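Local coordinates for core protein VP7 (Bluetongue virus, PDB 1BVP) that forms trimeric capsomers that assemble on a VP3 scaffold to coat the virus core, and is linked to host cell surface receptor binding, at residues Leu9-Gln19 against Leu312-Val322; Ile37-Val48 against Glu60-Met68. All coordinates share one frame; numbering follows the deposited sequence.

Interactions 1 and 2 pack helices in two ways, one almost wholly apolar, the other round the buried carboxylate of D67. Interaction 1 lines up helix 2-15 with helix 304-323, two elements from near the chain's ends, and no hydrogen bond links its segments. Interaction 2 joins helix 27-44 and the turn after it to helix 55-73, near neighbours in sequence, and adds a salt bridge and two hydrogen bonds. Both are largely buried, though G47, in the turn of interaction 2, is exposed, while the second subunit borders interaction 1 alone. Their centres lie about 14 Å apart, and the contacts touch through C15 with C65 and L316 with F62.

Interaction 1. Residues Leu9-Gln19 against Leu312-Val322; sequences LTVMRACATLQ and LLSTLADVYTV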
loop_
_atom_site.group_PDB
_atom_site.type_symbol
_atom_site.label_atom_id
_atom_site.label_comp_id
_atom_site.label_asym_id
_atom_site.label_seq_id
_atom_site.Cartn_x
_atom_site.Cartn_y
_atom_site.Cartn_z
ATOM N N LEU A 9 21.924 6.951 10.019
ATOM C CA LEU A 9 20.594 6.475 10.368
ATOM C C LEU A 9 20.510 6.059 11.838
ATOM O O LEU A 9 19.529 6.394 12.547
ATOM C CB LEU A 9 20.304 5.271 9.495
ATOM C CG LEU A 9 18.889 4.905 9.086
ATOM C CD1 LEU A 9 18.243 6.113 8.426
ATOM C CD2 LEU A 9 19.007 3.764 8.098
ATOM N N THR A 10 21.509 5.282 12.273
ATOM C CA THR A 10 21.612 4.819 13.658
ATOM C C THR A 10 21.656 5.987 14.633
ATOM O O THR A 10 20.901 6.021 15.609
ATOM C CB THR A 10 22.863 4.023 13.874
ATOM O OG1 THR A 10 22.792 2.821 13.114
ATOM C CG2 THR A 10 22.987 3.662 15.338
ATOM N N VAL A 11 22.519 6.959 14.351
ATOM C CA VAL A 11 22.644 8.132 15.210
ATOM C C VAL A 11 21.392 8.974 15.275
ATOM O O VAL A 11 21.002 9.443 16.366
ATOM C CB VAL A 11 23.789 9.015 14.769
ATOM C CG1 VAL A 11 23.836 10.241 15.609
ATOM C CG2 VAL A 11 25.098 8.226 14.815
ATOM N N MET A 12 20.768 9.200 14.111
ATOM C CA MET A 12 19.543 10.009 14.070
ATOM C C MET A 12 18.406 9.334 14.801
ATOM O O MET A 12 17.681 10.001 15.535
ATOM C CB MET A 12 19.106 10.327 12.660
ATOM C CG MET A 12 20.117 11.083 11.840
ATOM S SD MET A 12 19.291 11.693 10.329
ATOM C CE MET A 12 19.445 10.324 9.255
ATOM N N ARG A 13 18.252 8.015 14.641
ATOM C CA ARG A 13 17.155 7.343 15.349
ATOM C C ARG A 13 17.381 7.381 16.873
ATOM O O ARG A 13 16.425 7.443 17.643
ATOM C CB ARG A 13 16.924 5.915 14.837
ATOM C CG ARG A 13 16.652 5.803 13.355
ATOM C CD ARG A 13 16.377 4.352 12.861
ATOM N NE ARG A 13 14.989 3.954 13.075
ATOM C CZ ARG A 13 14.580 2.902 13.802
ATOM N NH1 ARG A 13 15.460 2.090 14.403
ATOM N NH2 ARG A 13 13.269 2.679 13.976
ATOM N N ALA A 14 18.645 7.388 17.298
ATOM C CA ALA A 14 19.011 7.453 18.716
ATOM C C ALA A 14 18.637 8.833 19.254
ATOM O O ALA A 14 18.105 8.968 20.365
ATOM C CB ALA A 14 20.501 7.225 18.871
ATOM N N CYS A 15 18.926 9.876 18.479
ATOM C CA CYS A 15 18.588 11.207 18.947
ATOM C C CYS A 15 17.075 11.391 19.094
ATOM O O CYS A 15 16.625 12.176 19.925
ATOM C CB CYS A 15 19.127 12.260 17.998
ATOM S SG CYS A 15 20.886 12.371 17.898
ATOM N N ALA A 16 16.278 10.682 18.295
ATOM C CA ALA A 16 14.816 10.817 18.371
ATOM C C ALA A 16 14.289 10.202 19.645
ATOM O O ALA A 16 13.099 10.234 19.909
ATOM C CB ALA A 16 14.159 10.167 17.188
ATOM N N THR A 17 15.184 9.575 20.391
ATOM C CA THR A 17 14.872 8.940 21.658
ATOM C C THR A 17 14.817 9.974 22.791
ATOM O O THR A 17 14.094 9.804 23.763
ATOM C CB THR A 17 15.962 7.920 21.934
ATOM O OG1 THR A 17 15.618 6.676 21.315
ATOM C CG2 THR A 17 16.190 7.736 23.362
ATOM N N LEU A 18 15.578 11.055 22.644
ATOM C CA LEU A 18 15.671 12.128 23.629
ATOM C C LEU A 18 14.403 12.955 23.777
ATOM O O LEU A 18 14.443 14.192 23.714
ATOM C CB LEU A 18 16.854 13.028 23.269
ATOM C CG LEU A 18 18.258 12.492 23.624
ATOM C CD1 LEU A 18 18.220 11.098 24.103
ATOM C CD2 LEU A 18 19.179 12.564 22.454
ATOM N N GLN A 19 13.294 12.276 24.063
ATOM C CA GLN A 19 12.004 12.931 24.183
ATOM C C GLN A 19 11.971 13.909 25.344
ATOM O O GLN A 19 11.496 15.021 25.226
ATOM C CB GLN A 19 10.859 11.882 24.278
ATOM C CG GLN A 19 9.821 11.868 23.098
ATOM C CD GLN A 19 10.032 10.727 22.053
ATOM O OE1 GLN A 19 11.004 10.696 21.299
ATOM N NE2 GLN A 19 9.078 9.825 21.984
ATOM N N LEU A 312 16.525 8.931 4.543
ATOM C CA LEU A 312 17.321 9.758 5.421
ATOM C C LEU A 312 16.554 11.047 5.826
ATOM O O LEU A 312 16.496 11.420 7.016
ATOM C CB LEU A 312 18.649 10.059 4.722
ATOM C CG LEU A 312 19.970 9.345 5.107
ATOM C CD1 LEU A 312 19.767 7.997 5.676
ATOM C CD2 LEU A 312 20.893 9.285 3.918
ATOM N N LEU A 313 15.905 11.694 4.862
ATOM C CA LEU A 313 15.145 12.909 5.169
ATOM C C LEU A 313 13.937 12.623 6.055
ATOM O O LEU A 313 13.598 13.430 6.901
ATOM C CB LEU A 313 14.676 13.563 3.895
ATOM C CG LEU A 313 15.148 14.971 3.608
ATOM C CD1 LEU A 313 14.309 15.442 2.443
ATOM C CD2 LEU A 313 14.971 15.904 4.799
ATOM N N SER A 314 13.282 11.481 5.860
ATOM C CA SER A 314 12.125 11.103 6.665
ATOM C C SER A 314 12.529 10.956 8.129
ATOM O O SER A 314 11.846 11.453 9.037
ATOM C CB SER A 314 11.532 9.795 6.149
ATOM O OG SER A 314 10.316 9.550 6.827
ATOM N N THR A 315 13.651 10.277 8.358
ATOM C CA THR A 315 14.174 10.127 9.700
ATOM C C THR A 315 14.528 11.515 10.265
ATOM O O THR A 315 14.158 11.842 11.401
ATOM C CB THR A 315 15.410 9.235 9.695
ATOM O OG1 THR A 315 15.068 7.990 9.092
ATOM C CG2 THR A 315 15.892 8.954 11.122
ATOM N N LEU A 316 15.210 12.350 9.483
ATOM C CA LEU A 316 15.544 13.688 9.969
ATOM C C LEU A 316 14.283 14.460 10.360
ATOM O O LEU A 316 14.304 15.248 11.320
ATOM C CB LEU A 316 16.345 14.472 8.942
ATOM C CG LEU A 316 16.843 15.862 9.348
ATOM C CD1 LEU A 316 17.931 15.725 10.391
ATOM C CD2 LEU A 316 17.431 16.582 8.118
ATOM N N ALA A 317 13.169 14.198 9.674
ATOM C CA ALA A 317 11.908 14.885 10.003
ATOM C C ALA A 317 11.452 14.440 11.369
ATOM O O ALA A 317 10.924 15.244 12.150
ATOM C CB ALA A 317 10.854 14.599 9.002
ATOM N N ASP A 318 11.630 13.156 11.663
ATOM C CA ASP A 318 11.244 12.663 12.984
ATOM C C ASP A 318 12.117 13.300 14.061
ATOM O O ASP A 318 11.613 13.695 15.111
ATOM C CB ASP A 318 11.381 11.167 13.065
ATOM C CG ASP A 318 10.373 10.444 12.217
ATOM O OD1 ASP A 318 9.251 10.966 12.003
ATOM O OD2 ASP A 318 10.707 9.316 11.823
ATOM N N VAL A 319 13.422 13.411 13.797
ATOM C CA VAL A 319 14.327 14.046 14.749
ATOM C C VAL A 319 13.869 15.486 14.964
ATOM O O VAL A 319 13.769 15.942 16.102
ATOM C CB VAL A 319 15.790 14.051 14.257
ATOM C CG1 VAL A 319 16.641 14.936 15.169
ATOM C CG2 VAL A 319 16.339 12.637 14.255
ATOM N N TYR A 320 13.535 16.175 13.872
ATOM C CA TYR A 320 13.076 17.558 13.943
ATOM C C TYR A 320 11.889 17.638 14.872
ATOM O O TYR A 320 11.752 18.550 15.707
ATOM C CB TYR A 320 12.635 18.033 12.565
ATOM C CG TYR A 320 12.229 19.496 12.520
ATOM C CD1 TYR A 320 13.180 20.500 12.264
ATOM C CD2 TYR A 320 10.894 19.889 12.728
ATOM C CE1 TYR A 320 12.814 21.874 12.212
ATOM C CE2 TYR A 320 10.519 21.257 12.686
ATOM C CZ TYR A 320 11.486 22.234 12.426
ATOM O OH TYR A 320 11.134 23.568 12.372
ATOM N N THR A 321 10.985 16.704 14.677
ATOM C CA THR A 321 9.797 16.665 15.492
ATOM C C THR A 321 10.084 16.494 16.985
ATOM O O THR A 321 9.417 17.142 17.785
ATOM C CB THR A 321 8.797 15.620 14.916
ATOM O OG1 THR A 321 8.036 16.259 13.888
ATOM C CG2 THR A 321 7.852 15.066 15.957
ATOM N N VAL A 322 11.033 15.626 17.373
ATOM C CA VAL A 322 11.324 15.475 18.799
ATOM C C VAL A 322 12.232 16.572 19.375
ATOM O O VAL A 322 11.931 17.076 20.442
ATOM C CB VAL A 322 11.735 14.040 19.224
ATOM C CG1 VAL A 322 11.315 13.040 18.177
ATOM C CG2 VAL A 322 13.152 13.940 19.537
#
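R13 meets T315 through its aliphatic CG, which lies 3.9 Å from T315 CG2, and not through its guanidinium: the faces and edges of that flat group pack against nothing on 312-322. The carboxylate of D318 turns to a salt bridge with R111 of the second subunit, and R13 NE stays 7.0 Å from D318 OD2. What remains is mostly carbon packing, in part against backbone carbonyls, with no hydrogen bond across the segments. M12 is the knob, seated among L312, T315, L316 and V319. Its CB rests 3.8 Å from T315 CG2, SD continues toward L316, and a bend at chi3 (-86°) puts the terminal methyl near the L312 carbonyl oxygen, CE 3.9 Å from L312 O. In T315, chi1 of -56° sets OG1 beside the backbone N and CG2 opposite it; OG1 bonds to L311 O while CG2 meets M12 and R13. At one end L9 and L312 cross at about a right angle, their CD1 atoms 3.7 Å apart. Toward the other, A16 CA comes within 4.9 Å of V319 CA, and V322 sets CG1 and CG2 each 3.7 Å from A16 O. With axes 9.0 Å apart and 24° from parallel, this is a near-parallel helix pair with one knob-into-hole contact, joining an N-terminal helix to one near the C-terminus in the helical domain of VP7.

Interaction 2. Residues Ile37-Val48 against Glu60-Met68; sequences INRYNGLTLRGV and EMFFMCLDM
R46 reaches across to E60, F63 and D67 in turn as its side chain runs outward. CB and CG pass E60 OE2, and CD comes nearest to it, 3.4 Å from that oxygen. NE, 4.4 Å from E60 OE2, is beyond a salt bridge. Bends at chi2 (-131°) and chi3 then swing the guanidinium across the second helix, with one face over F63 CB and CZ 3.6 Å from that atom. At the tip NH2 forms a salt bridge with D67 OD2 at 3.1 Å, the two planes nearly parallel (8° apart). R46 belongs to the turn that follows helix 27-44, after which L45 takes positive phi; in this part of the helical domain the two helices cross almost perpendicularly, at 86°. The same turn sends G47 N to E60 OE2 (3.2 Å), on the anti lone pair. D67 OD2 also accepts the Y40 hydroxyl, OH to OD2 2.6 Å, in the plane of the ring, while OD1 is bonded by Y84 and H87, a setting that would probably favour the charged carboxylate. M64 CG sits over one face of the Y40 ring, 3.4 Å from its centroid, a CH-pi contact; SD, oblique to it, adds a Met-aromatic one. T44 OG1 lies on the opposite face, toward the rim.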
loop_
_atom_site.group_PDB
_atom_site.type_symbol
_atom_site.label_atom_id
_atom_site.label_comp_id
_atom_site.label_asym_id
_atom_site.label_seq_id
_atom_site.Cartn_x
_atom_site.Cartn_y
_atom_site.Cartn_z
ATOM N N ILE A 37 28.928 11.315 19.298
ATOM C CA ILE A 37 29.036 12.718 19.681
ATOM C C ILE A 37 30.468 13.110 19.966
ATOM O O ILE A 37 30.892 14.221 19.645
ATOM C CB ILE A 37 28.150 13.034 20.874
ATOM C CG1 ILE A 37 26.681 12.890 20.452
ATOM C CG2 ILE A 37 28.437 14.435 21.393
ATOM C CD1 ILE A 37 25.722 13.204 21.541
ATOM N N ASN A 38 31.227 12.187 20.542
ATOM C CA ASN A 38 32.611 12.460 20.840
ATOM C C ASN A 38 33.374 12.643 19.495
ATOM O O ASN A 38 34.021 13.673 19.302
ATOM C CB ASN A 38 33.182 11.352 21.762
ATOM C CG ASN A 38 34.680 11.552 22.101
ATOM O OD1 ASN A 38 35.000 12.312 23.001
ATOM N ND2 ASN A 38 35.588 10.845 21.400
ATOM N N ARG A 39 33.262 11.705 18.543
ATOM C CA ARG A 39 33.970 11.865 17.257
ATOM C C ARG A 39 33.551 13.158 16.575
ATOM O O ARG A 39 34.374 13.945 16.120
ATOM C CB ARG A 39 33.671 10.723 16.310
ATOM C CG ARG A 39 34.703 9.651 16.286
ATOM C CD ARG A 39 36.057 10.184 15.890
ATOM N NE ARG A 39 36.366 9.979 14.480
ATOM C CZ ARG A 39 37.585 10.118 13.965
ATOM N NH1 ARG A 39 38.595 10.469 14.743
ATOM N NH2 ARG A 39 37.804 9.880 12.675
ATOM N N TYR A 40 32.248 13.383 16.553
ATOM C CA TYR A 40 31.689 14.546 15.933
ATOM C C TYR A 40 32.245 15.840 16.511
ATOM O O TYR A 40 32.794 16.652 15.777
ATOM C CB TYR A 40 30.176 14.504 16.060
ATOM C CG TYR A 40 29.501 15.642 15.343
ATOM C CD1 TYR A 40 29.428 15.665 13.939
ATOM C CD2 TYR A 40 28.987 16.728 16.057
ATOM C CE1 TYR A 40 28.870 16.756 13.276
ATOM C CE2 TYR A 40 28.423 17.814 15.408
ATOM C CZ TYR A 40 28.370 17.822 14.027
ATOM O OH TYR A 40 27.820 18.903 13.399
ATOM N N ASN A 41 32.103 16.048 17.816
ATOM C CA ASN A 41 32.614 17.264 18.451
ATOM C C ASN A 41 34.129 17.434 18.217
ATOM O O ASN A 41 34.622 18.540 17.963
ATOM C CB ASN A 41 32.274 17.262 19.933
ATOM C CG ASN A 41 30.812 17.570 20.187
ATOM O OD1 ASN A 41 30.294 17.315 21.263
ATOM N ND2 ASN A 41 30.140 18.151 19.198
ATOM N N GLY A 42 34.850 16.324 18.167
ATOM C CA GLY A 42 36.273 16.416 17.939
ATOM C C GLY A 42 36.715 16.905 16.577
ATOM O O GLY A 42 37.608 17.741 16.491
ATOM N N LEU A 43 36.137 16.352 15.515
ATOM C CA LEU A 43 36.498 16.733 14.148
ATOM C C LEU A 43 35.826 18.011 13.656
ATOM O O LEU A 43 36.243 18.609 12.666
ATOM C CB LEU A 43 36.128 15.605 13.186
ATOM C CG LEU A 43 36.882 14.283 13.227
ATOM C CD1 LEU A 43 36.339 13.401 12.127
ATOM C CD2 LEU A 43 38.349 14.525 12.988
ATOM N N THR A 44 34.814 18.440 14.389
ATOM C CA THR A 44 33.976 19.577 14.044
ATOM C C THR A 44 34.137 20.806 14.912
ATOM O O THR A 44 33.875 21.919 14.465
ATOM C CB THR A 44 32.519 19.060 14.135
ATOM O OG1 THR A 44 32.098 18.614 12.848
ATOM C CG2 THR A 44 31.558 20.026 14.746
ATOM N N LEU A 45 34.464 20.580 16.179
ATOM C CA LEU A 45 34.643 21.628 17.170
ATOM C C LEU A 45 33.330 22.186 17.634
ATOM O O LEU A 45 33.242 23.341 18.068
ATOM C CB LEU A 45 35.560 22.745 16.667
ATOM C CG LEU A 45 37.079 22.534 16.689
ATOM C CD1 LEU A 45 37.486 21.059 16.670
ATOM C CD2 LEU A 45 37.664 23.277 15.482
ATOM N N ARG A 46 32.278 21.402 17.491
ATOM C CA ARG A 46 30.999 21.858 17.997
ATOM C C ARG A 46 30.883 21.281 19.417
ATOM O O ARG A 46 31.777 20.537 19.864
ATOM C CB ARG A 46 29.872 21.470 17.058
ATOM C CG ARG A 46 29.758 22.491 15.949
ATOM C CD ARG A 46 28.319 22.948 15.781
ATOM N NE ARG A 46 27.554 22.011 14.945
ATOM C CZ ARG A 46 26.944 22.344 13.799
ATOM N NH1 ARG A 46 26.969 23.598 13.340
ATOM N NH2 ARG A 46 26.416 21.399 13.029
ATOM N N GLY A 47 29.846 21.631 20.161
ATOM C CA GLY A 47 29.787 21.107 21.512
ATOM C C GLY A 47 28.445 20.503 21.798
ATOM O O GLY A 47 27.666 20.992 22.636
ATOM N N VAL A 48 28.163 19.424 21.094
ATOM C CA VAL A 48 26.894 18.745 21.251
ATOM C C VAL A 48 26.903 18.015 22.617
ATOM O O VAL A 48 27.908 17.437 22.981
ATOM C CB VAL A 48 26.722 17.753 20.073
ATOM C CG1 VAL A 48 25.429 17.002 20.172
ATOM C CG2 VAL A 48 26.802 18.500 18.773
ATOM N N GLU A 60 21.887 22.566 18.420
ATOM C CA GLU A 60 23.213 22.015 18.185
ATOM C C GLU A 60 23.155 20.509 17.859
ATOM O O GLU A 60 23.850 20.034 16.954
ATOM C CB GLU A 60 24.072 22.317 19.409
ATOM C CG GLU A 60 25.537 22.118 19.213
ATOM C CD GLU A 60 26.244 23.376 18.804
ATOM O OE1 GLU A 60 25.565 24.277 18.209
ATOM O OE2 GLU A 60 27.484 23.431 19.084
ATOM N N MET A 61 22.311 19.762 18.570
ATOM C CA MET A 61 22.191 18.328 18.302
ATOM C C MET A 61 21.516 18.113 16.954
ATOM O O MET A 61 21.921 17.236 16.177
ATOM C CB MET A 61 21.388 17.613 19.376
ATOM C CG MET A 61 21.330 16.118 19.109
ATOM S SD MET A 61 20.518 15.184 20.403
ATOM C CE MET A 61 21.977 14.618 21.194
ATOM N N PHE A 62 20.483 18.918 16.685
ATOM C CA PHE A 62 19.787 18.837 15.420
ATOM C C PHE A 62 20.757 19.130 14.273
ATOM O O PHE A 62 20.734 18.443 13.240
ATOM C CB PHE A 62 18.610 19.795 15.345
ATOM C CG PHE A 62 17.890 19.709 14.037
ATOM C CD1 PHE A 62 17.094 18.601 13.748
ATOM C CD2 PHE A 62 18.110 20.658 13.043
ATOM C CE1 PHE A 62 16.535 18.431 12.484
ATOM C CE2 PHE A 62 17.561 20.502 11.772
ATOM C CZ PHE A 62 16.774 19.387 11.487
ATOM N N PHE A 63 21.624 20.130 14.447
ATOM C CA PHE A 63 22.585 20.444 13.404
ATOM C C PHE A 63 23.529 19.294 13.166
ATOM O O PHE A 63 23.972 19.083 12.042
ATOM C CB PHE A 63 23.362 21.687 13.731
ATOM C CG PHE A 63 22.527 22.928 13.755
ATOM C CD1 PHE A 63 21.352 23.015 13.007
ATOM C CD2 PHE A 63 22.915 24.024 14.527
ATOM C CE1 PHE A 63 20.580 24.178 13.030
ATOM C CE2 PHE A 63 22.146 25.184 14.552
ATOM C CZ PHE A 63 20.981 25.268 13.808
ATOM N N MET A 64 23.785 18.499 14.207
ATOM C CA MET A 64 24.681 17.353 14.069
ATOM C C MET A 64 23.987 16.326 13.184
ATOM O O MET A 64 24.601 15.702 12.332
ATOM C CB MET A 64 24.994 16.740 15.436
ATOM C CG MET A 64 25.835 15.498 15.312
ATOM S SD MET A 64 26.028 14.582 16.807
ATOM C CE MET A 64 24.340 13.978 17.176
ATOM N N CYS A 65 22.693 16.155 13.400
ATOM C CA CYS A 65 21.909 15.225 12.610
ATOM C C CYS A 65 21.808 15.698 11.158
ATOM O O CYS A 65 21.985 14.899 10.217
ATOM C CB CYS A 65 20.552 15.120 13.221
ATOM S SG CYS A 65 20.596 14.152 14.711
ATOM N N LEU A 66 21.568 16.999 10.978
ATOM C CA LEU A 66 21.507 17.579 9.645
ATOM C C LEU A 66 22.832 17.323 8.914
ATOM O O LEU A 66 22.847 16.866 7.768
ATOM C CB LEU A 66 21.225 19.068 9.743
ATOM C CG LEU A 66 21.036 19.869 8.447
ATOM C CD1 LEU A 66 20.109 19.179 7.475
ATOM C CD2 LEU A 66 20.470 21.230 8.819
ATOM N N ASP A 67 23.951 17.549 9.594
ATOM C CA ASP A 67 25.260 17.313 8.979
ATOM C C ASP A 67 25.423 15.881 8.542
ATOM O O ASP A 67 25.961 15.601 7.471
ATOM C CB ASP A 67 26.401 17.629 9.955
ATOM C CG ASP A 67 26.858 19.070 9.884
ATOM O OD1 ASP A 67 26.577 19.755 8.877
ATOM O OD2 ASP A 67 27.515 19.522 10.841
ATOM N N MET A 68 24.996 14.974 9.408
ATOM C CA MET A 68 25.114 13.553 9.151
ATOM C C MET A 68 24.226 13.096 8.020
ATOM O O MET A 68 24.646 12.274 7.205
ATOM C CB MET A 68 24.828 12.782 10.423
ATOM C CG MET A 68 25.920 12.959 11.456
ATOM S SD MET A 68 25.662 11.934 12.892
ATOM C CE MET A 68 27.312 11.979 13.517
#